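PDB 1WCV: chromosome-partitioning ATPase Soj from Thermus thermophilus, which hydrolyses ATP and binds double-stranded DNA cooperatively in an ATP-dependent way, forming nucleoprotein filaments, and is probably involved in chromosome partitioning. Local coordinates for residues N26-L31 / L114-A119; L39-D44 / H81-T86. One frame throughout, in Å; residues are numbered along the deposited sequence.

Interaction 1: residues N26-L31 / L114-A119; sequences NLAAYL and LVLLDA
L116 pushes one methyl into the backbone of the helix at A28. Its CD2 lies 3.6 Å from A28 N and 3.8 Å from A28 CB, so the tip reaches the main chain as well as the small side chain beside it. The same CD2 also meets L27 CB at 3.9 Å, and the L27 and L116 side chains cross at about a right angle. The other branch, L116 CD1, serves the next turn, where it comes to 4.0 Å from L31 CD1. Splitting its two methyls in this way, L116 touches all three helix residues in the contact. With CG anti to the carbonyl carbon (chi1 -81°), the branch point is set beside L116's own backbone N.

Two residues earlier in the strand, L114 CD1 packs 3.8 Å from L31 CD1, again with the side chains nearly perpendicular. L114 and L116 face the helix together. The segment axes run antiparallel (168°) and 9.7 Å apart, a separation filled by leucine branches.

Further out, strand 38-42 flanks the contact: V38 touches L31, and L40 touches L116. At the C-terminal end of strand 114-118, the two carboxylate oxygens of D118 are divided between two of the nucleotide-binding residues: OD1 makes a salt bridge with K20 NZ and OD2 a hydrogen bond with T21 OG1. K20 and T21 belong to the P-loop, whose last residues form the first turn of helix 18-33, and D118 is placed as in the Walker B strand of related P-loop NTPases. The contact itself is aliphatic and buried. Van der Waals fit between branched side chains, with no directional bond between the two segments, therefore seats this helix on the sheet.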
loop_
_atom_site.group_PDB
_atom_site.type_symbol
_atom_site.label_atom_id
_atom_site.label_comp_id
_atom_site.label_asym_id
_atom_site.label_seq_id
_atom_site.Cartn_x
_atom_site.Cartn_y
_atom_site.Cartn_z
ATOM N N ASN A 26 -13.255 9.005 7.126
ATOM C CA ASN A 26 -12.032 9.486 6.514
ATOM C C ASN A 26 -11.865 9.229 5.040
ATOM O O ASN A 26 -11.156 9.978 4.370
ATOM C CB ASN A 26 -10.831 8.982 7.309
ATOM C CG ASN A 26 -10.779 9.594 8.698
ATOM O OD1 ASN A 26 -10.813 10.819 8.845
ATOM N ND2 ASN A 26 -10.705 8.752 9.719
ATOM N N LEU A 27 -12.522 8.193 4.524
ATOM C CA LEU A 27 -12.455 7.916 3.094
ATOM C C LEU A 27 -13.210 9.079 2.444
ATOM O O LEU A 27 -12.796 9.627 1.423
ATOM C CB LEU A 27 -13.175 6.610 2.759
ATOM C CG LEU A 27 -12.588 5.637 1.732
ATOM C CD1 LEU A 27 -13.744 4.866 1.116
ATOM C CD2 LEU A 27 -11.797 6.362 0.646
ATOM N N ALA A 28 -14.327 9.453 3.058
ATOM C CA ALA A 28 -15.140 10.543 2.547
ATOM C C ALA A 28 -14.359 11.848 2.582
ATOM O O ALA A 28 -14.408 12.633 1.641
ATOM C CB ALA A 28 -16.415 10.674 3.370
ATOM N N ALA A 29 -13.630 12.070 3.669
ATOM C CA ALA A 29 -12.855 13.297 3.830
ATOM C C ALA A 29 -11.789 13.446 2.761
ATOM O O ALA A 29 -11.585 14.539 2.221
ATOM C CB ALA A 29 -12.216 13.340 5.208
ATOM N N TYR A 30 -11.102 12.352 2.448
ATOM C CA TYR A 30 -10.060 12.425 1.442
ATOM C C TYR A 30 -10.546 12.330 0.010
ATOM O O TYR A 30 -9.904 12.861 -0.890
ATOM C CB TYR A 30 -8.974 11.394 1.738
ATOM C CG TYR A 30 -8.131 11.832 2.914
ATOM C CD1 TYR A 30 -7.201 12.864 2.778
ATOM C CD2 TYR A 30 -8.313 11.277 4.173
ATOM C CE1 TYR A 30 -6.480 13.334 3.871
ATOM C CE2 TYR A 30 -7.598 11.738 5.277
ATOM C CZ TYR A 30 -6.683 12.771 5.117
ATOM O OH TYR A 30 -5.989 13.235 6.207
ATOM N N LEU A 31 -11.673 11.663 -0.221
ATOM C CA LEU A 31 -12.191 11.600 -1.580
ATOM C C LEU A 31 -12.658 13.023 -1.921
ATOM O O LEU A 31 -12.571 13.466 -3.064
ATOM C CB LEU A 31 -13.351 10.600 -1.669
ATOM C CG LEU A 31 -12.966 9.111 -1.637
ATOM C CD1 LEU A 31 -14.232 8.263 -1.579
ATOM C CD2 LEU A 31 -12.141 8.747 -2.866
ATOM N N LEU A 114 -19.519 10.466 -5.878
ATOM C CA LEU A 114 -19.430 9.271 -5.043
ATOM C C LEU A 114 -20.335 9.326 -3.816
ATOM O O LEU A 114 -20.465 10.364 -3.161
ATOM C CB LEU A 114 -17.988 9.075 -4.575
ATOM C CG LEU A 114 -16.902 8.993 -5.645
ATOM C CD1 LEU A 114 -15.546 9.127 -4.984
ATOM C CD2 LEU A 114 -17.008 7.680 -6.405
ATOM N N VAL A 115 -20.946 8.189 -3.502
ATOM C CA VAL A 115 -21.833 8.081 -2.353
ATOM C C VAL A 115 -21.352 6.932 -1.469
ATOM O O VAL A 115 -21.270 5.795 -1.923
ATOM C CB VAL A 115 -23.278 7.788 -2.798
ATOM C CG1 VAL A 115 -24.209 7.815 -1.586
ATOM C CG2 VAL A 115 -23.714 8.808 -3.847
ATOM N N LEU A 116 -21.009 7.241 -0.223
ATOM C CA LEU A 116 -20.535 6.220 0.718
ATOM C C LEU A 116 -21.651 5.883 1.694
ATOM O O LEU A 116 -22.258 6.775 2.279
ATOM C CB LEU A 116 -19.307 6.723 1.493
ATOM C CG LEU A 116 -17.942 6.638 0.795
ATOM C CD1 LEU A 116 -17.995 7.293 -0.574
ATOM C CD2 LEU A 116 -16.889 7.317 1.667
ATOM N N LEU A 117 -21.918 4.594 1.870
ATOM C CA LEU A 117 -22.977 4.163 2.781
ATOM C C LEU A 117 -22.385 3.415 3.963
ATOM O O LEU A 117 -21.906 2.299 3.799
ATOM C CB LEU A 117 -23.944 3.238 2.048
ATOM C CG LEU A 117 -24.484 3.704 0.698
ATOM C CD1 LEU A 117 -25.184 2.541 0.007
ATOM C CD2 LEU A 117 -25.432 4.882 0.901
ATOM N N ASP A 118 -22.416 4.023 5.145
ATOM C CA ASP A 118 -21.883 3.375 6.339
ATOM C C ASP A 118 -22.957 2.454 6.903
ATOM O O ASP A 118 -23.832 2.890 7.645
ATOM C CB ASP A 118 -21.466 4.417 7.379
ATOM C CG ASP A 118 -20.683 3.808 8.526
ATOM O OD1 ASP A 118 -20.059 2.740 8.318
ATOM O OD2 ASP A 118 -20.672 4.394 9.631
ATOM N N ALA A 119 -22.866 1.174 6.551
ATOM C CA ALA A 119 -23.839 0.164 6.964
ATOM C C ALA A 119 -23.634 -0.415 8.354
ATOM O O ALA A 119 -22.508 -0.580 8.821
ATOM C CB ALA A 119 -23.849 -0.967 5.951
#

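Interaction 2: residues L39-D44 / H81-T86; sequences LLVDLD and HLLPAT
L40 is gripped by both of its backbone polar groups: its N donates to H81 O (2.7 Å, N-H...O 168°) and its O accepts from L83 N at 2.8 Å. A third bond, from D42 N to L83 O, is longer at 3.2 Å, with the donor tilted 23° from the carbonyl plane. This is parallel pairing inside the P-loop NTPase sheet, in register from L39 with H81 to V41 with L83.

Where strand 39-42 ends, D42 OD1 accepts D44 N in an Asx turn, while OD2 bonds T50 OG1, which also takes the A85 N-H; one hydroxyl thus joins the last residue of strand 39-42 to A85, two residues beyond the end of strand 81-83.

Around the backbone, L40 and L82 lie side by side on the face that meets A24 and I25 of helix 18-33, with L40 CG 4.1 Å from L82 CD1. On the other face V41 and L83 also point the same way, touching V61 of helix 61-65. A chi2 of 63° turns L39 CD1 to 3.3 Å from H81 O. At the far end, A85 CB sits 3.3 Å from D42 O, a buried carbonyl oxygen with no polar partner in the model.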
loop_
_atom_site.group_PDB
_atom_site.type_symbol
_atom_site.label_atom_id
_atom_site.label_comp_id
_atom_site.label_asym_id
_atom_site.label_seq_id
_atom_site.Cartn_x
_atom_site.Cartn_y
_atom_site.Cartn_z
ATOM N N LEU A 39 -21.126 12.245 -0.911
ATOM C CA LEU A 39 -22.214 12.141 0.044
ATOM C C LEU A 39 -21.947 10.926 0.935
ATOM O O LEU A 39 -21.721 9.827 0.438
ATOM C CB LEU A 39 -23.552 11.945 -0.670
ATOM C CG LEU A 39 -24.727 11.650 0.265
ATOM C CD1 LEU A 39 -24.958 12.829 1.202
ATOM C CD2 LEU A 39 -25.968 11.372 -0.559
ATOM N N LEU A 40 -21.931 11.143 2.243
ATOM C CA LEU A 40 -21.740 10.052 3.189
ATOM C C LEU A 40 -23.092 9.865 3.850
ATOM O O LEU A 40 -23.659 10.816 4.390
ATOM C CB LEU A 40 -20.704 10.402 4.257
ATOM C CG LEU A 40 -20.550 9.393 5.402
ATOM C CD1 LEU A 40 -20.092 8.047 4.852
ATOM C CD2 LEU A 40 -19.551 9.917 6.430
ATOM N N VAL A 41 -23.607 8.640 3.796
ATOM C CA VAL A 41 -24.893 8.325 4.397
ATOM C C VAL A 41 -24.704 7.399 5.588
ATOM O O VAL A 41 -24.159 6.301 5.450
ATOM C CB VAL A 41 -25.824 7.629 3.381
ATOM C CG1 VAL A 41 -27.182 7.385 4.010
ATOM C CG2 VAL A 41 -25.955 8.472 2.117
ATOM N N ASP A 42 -25.135 7.855 6.758
ATOM C CA ASP A 42 -25.042 7.053 7.969
ATOM C C ASP A 42 -26.297 6.185 8.005
ATOM O O ASP A 42 -27.405 6.698 8.180
ATOM C CB ASP A 42 -25.002 7.950 9.210
ATOM C CG ASP A 42 -24.633 7.185 10.473
ATOM O OD1 ASP A 42 -24.647 5.934 10.438
ATOM O OD2 ASP A 42 -24.335 7.827 11.506
ATOM N N LEU A 43 -26.129 4.879 7.822
ATOM C CA LEU A 43 -27.272 3.970 7.833
ATOM C C LEU A 43 -27.373 3.175 9.129
ATOM O O LEU A 43 -28.191 2.261 9.242
ATOM C CB LEU A 43 -27.191 3.003 6.646
ATOM C CG LEU A 43 -27.354 3.602 5.250
ATOM C CD1 LEU A 43 -27.140 2.527 4.193
ATOM C CD2 LEU A 43 -28.749 4.201 5.118
ATOM N N ASP A 44 -26.547 3.520 10.108
ATOM C CA ASP A 44 -26.562 2.813 11.379
ATOM C C ASP A 44 -27.455 3.526 12.381
ATOM O O ASP A 44 -27.276 4.711 12.642
ATOM C CB ASP A 44 -25.151 2.719 11.963
ATOM C CG ASP A 44 -25.055 1.703 13.089
ATOM O OD1 ASP A 44 -25.973 1.648 13.933
ATOM O OD2 ASP A 44 -24.056 0.960 13.136
ATOM N N HIS A 81 -20.811 16.125 2.005
ATOM C CA HIS A 81 -22.160 16.179 2.556
ATOM C C HIS A 81 -22.524 14.903 3.302
ATOM O O HIS A 81 -22.234 13.803 2.841
ATOM C CB HIS A 81 -23.181 16.425 1.440
ATOM C CG HIS A 81 -23.101 17.793 0.834
ATOM N ND1 HIS A 81 -23.881 18.176 -0.237
ATOM C CD2 HIS A 81 -22.343 18.868 1.151
ATOM C CE1 HIS A 81 -23.605 19.430 -0.552
ATOM N NE2 HIS A 81 -22.674 19.873 0.275
ATOM N N LEU A 82 -23.157 15.067 4.459
ATOM C CA LEU A 82 -23.588 13.944 5.288
ATOM C C LEU A 82 -25.106 13.869 5.419
ATOM O O LEU A 82 -25.761 14.868 5.710
ATOM C CB LEU A 82 -22.999 14.059 6.695
ATOM C CG LEU A 82 -23.636 13.130 7.739
ATOM C CD1 LEU A 82 -23.051 11.716 7.614
ATOM C CD2 LEU A 82 -23.400 13.680 9.132
ATOM N N LEU A 83 -25.658 12.683 5.185
ATOM C CA LEU A 83 -27.089 12.455 5.352
ATOM C C LEU A 83 -27.070 11.706 6.681
ATOM O O LEU A 83 -26.866 10.496 6.722
ATOM C CB LEU A 83 -27.633 11.564 4.237
ATOM C CG LEU A 83 -29.119 11.743 3.912
ATOM C CD1 LEU A 83 -29.585 10.585 3.051
ATOM C CD2 LEU A 83 -29.939 11.807 5.192
ATOM N N PRO A 84 -27.250 12.433 7.791
ATOM C CA PRO A 84 -27.243 11.886 9.147
ATOM C C PRO A 84 -28.262 10.818 9.513
ATOM O O PRO A 84 -29.255 10.603 8.818
ATOM C CB PRO A 84 -27.387 13.133 10.013
ATOM C CG PRO A 84 -28.248 13.999 9.181
ATOM C CD PRO A 84 -27.635 13.857 7.814
ATOM N N ALA A 85 -27.978 10.149 10.623
ATOM C CA ALA A 85 -28.837 9.109 11.156
ATOM C C ALA A 85 -29.276 9.583 12.531
ATOM O O ALA A 85 -28.543 10.306 13.213
ATOM C CB ALA A 85 -28.072 7.795 11.268
ATOM N N THR A 86 -30.478 9.183 12.929
ATOM C CA THR A 86 -31.041 9.562 14.220
ATOM C C THR A 86 -31.635 8.316 14.870
ATOM O O THR A 86 -31.758 7.273 14.227
ATOM C CB THR A 86 -32.178 10.591 14.044
ATOM O OG1 THR A 86 -33.170 10.055 13.157
ATOM C CG2 THR A 86 -31.649 11.886 13.459
#

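Overall arrangement
From the N terminus, the chain runs through strand 8-11 and helix 18-33 into strand 38-42, a beta-alpha-beta crossover that passes over strand 114-118. Interaction 2 closes first, bringing strand 80-83 beside strand 38-42 after 36 intervening residues. Interaction 1 closes later, across 82 residues, when strand 114-118 is inserted between strands 8-11 and 38-42, against the helix; interaction 2 is nested inside its loop. The two meet where strand 114-118 pairs with strand 38-42: probable hydrogen bonds join L116 N to L39 O and L116 O to V41 N, both 2.8 Å. Together they join three neighbouring parallel strands, of which 114-118 and 38-42 pack on helix 18-33.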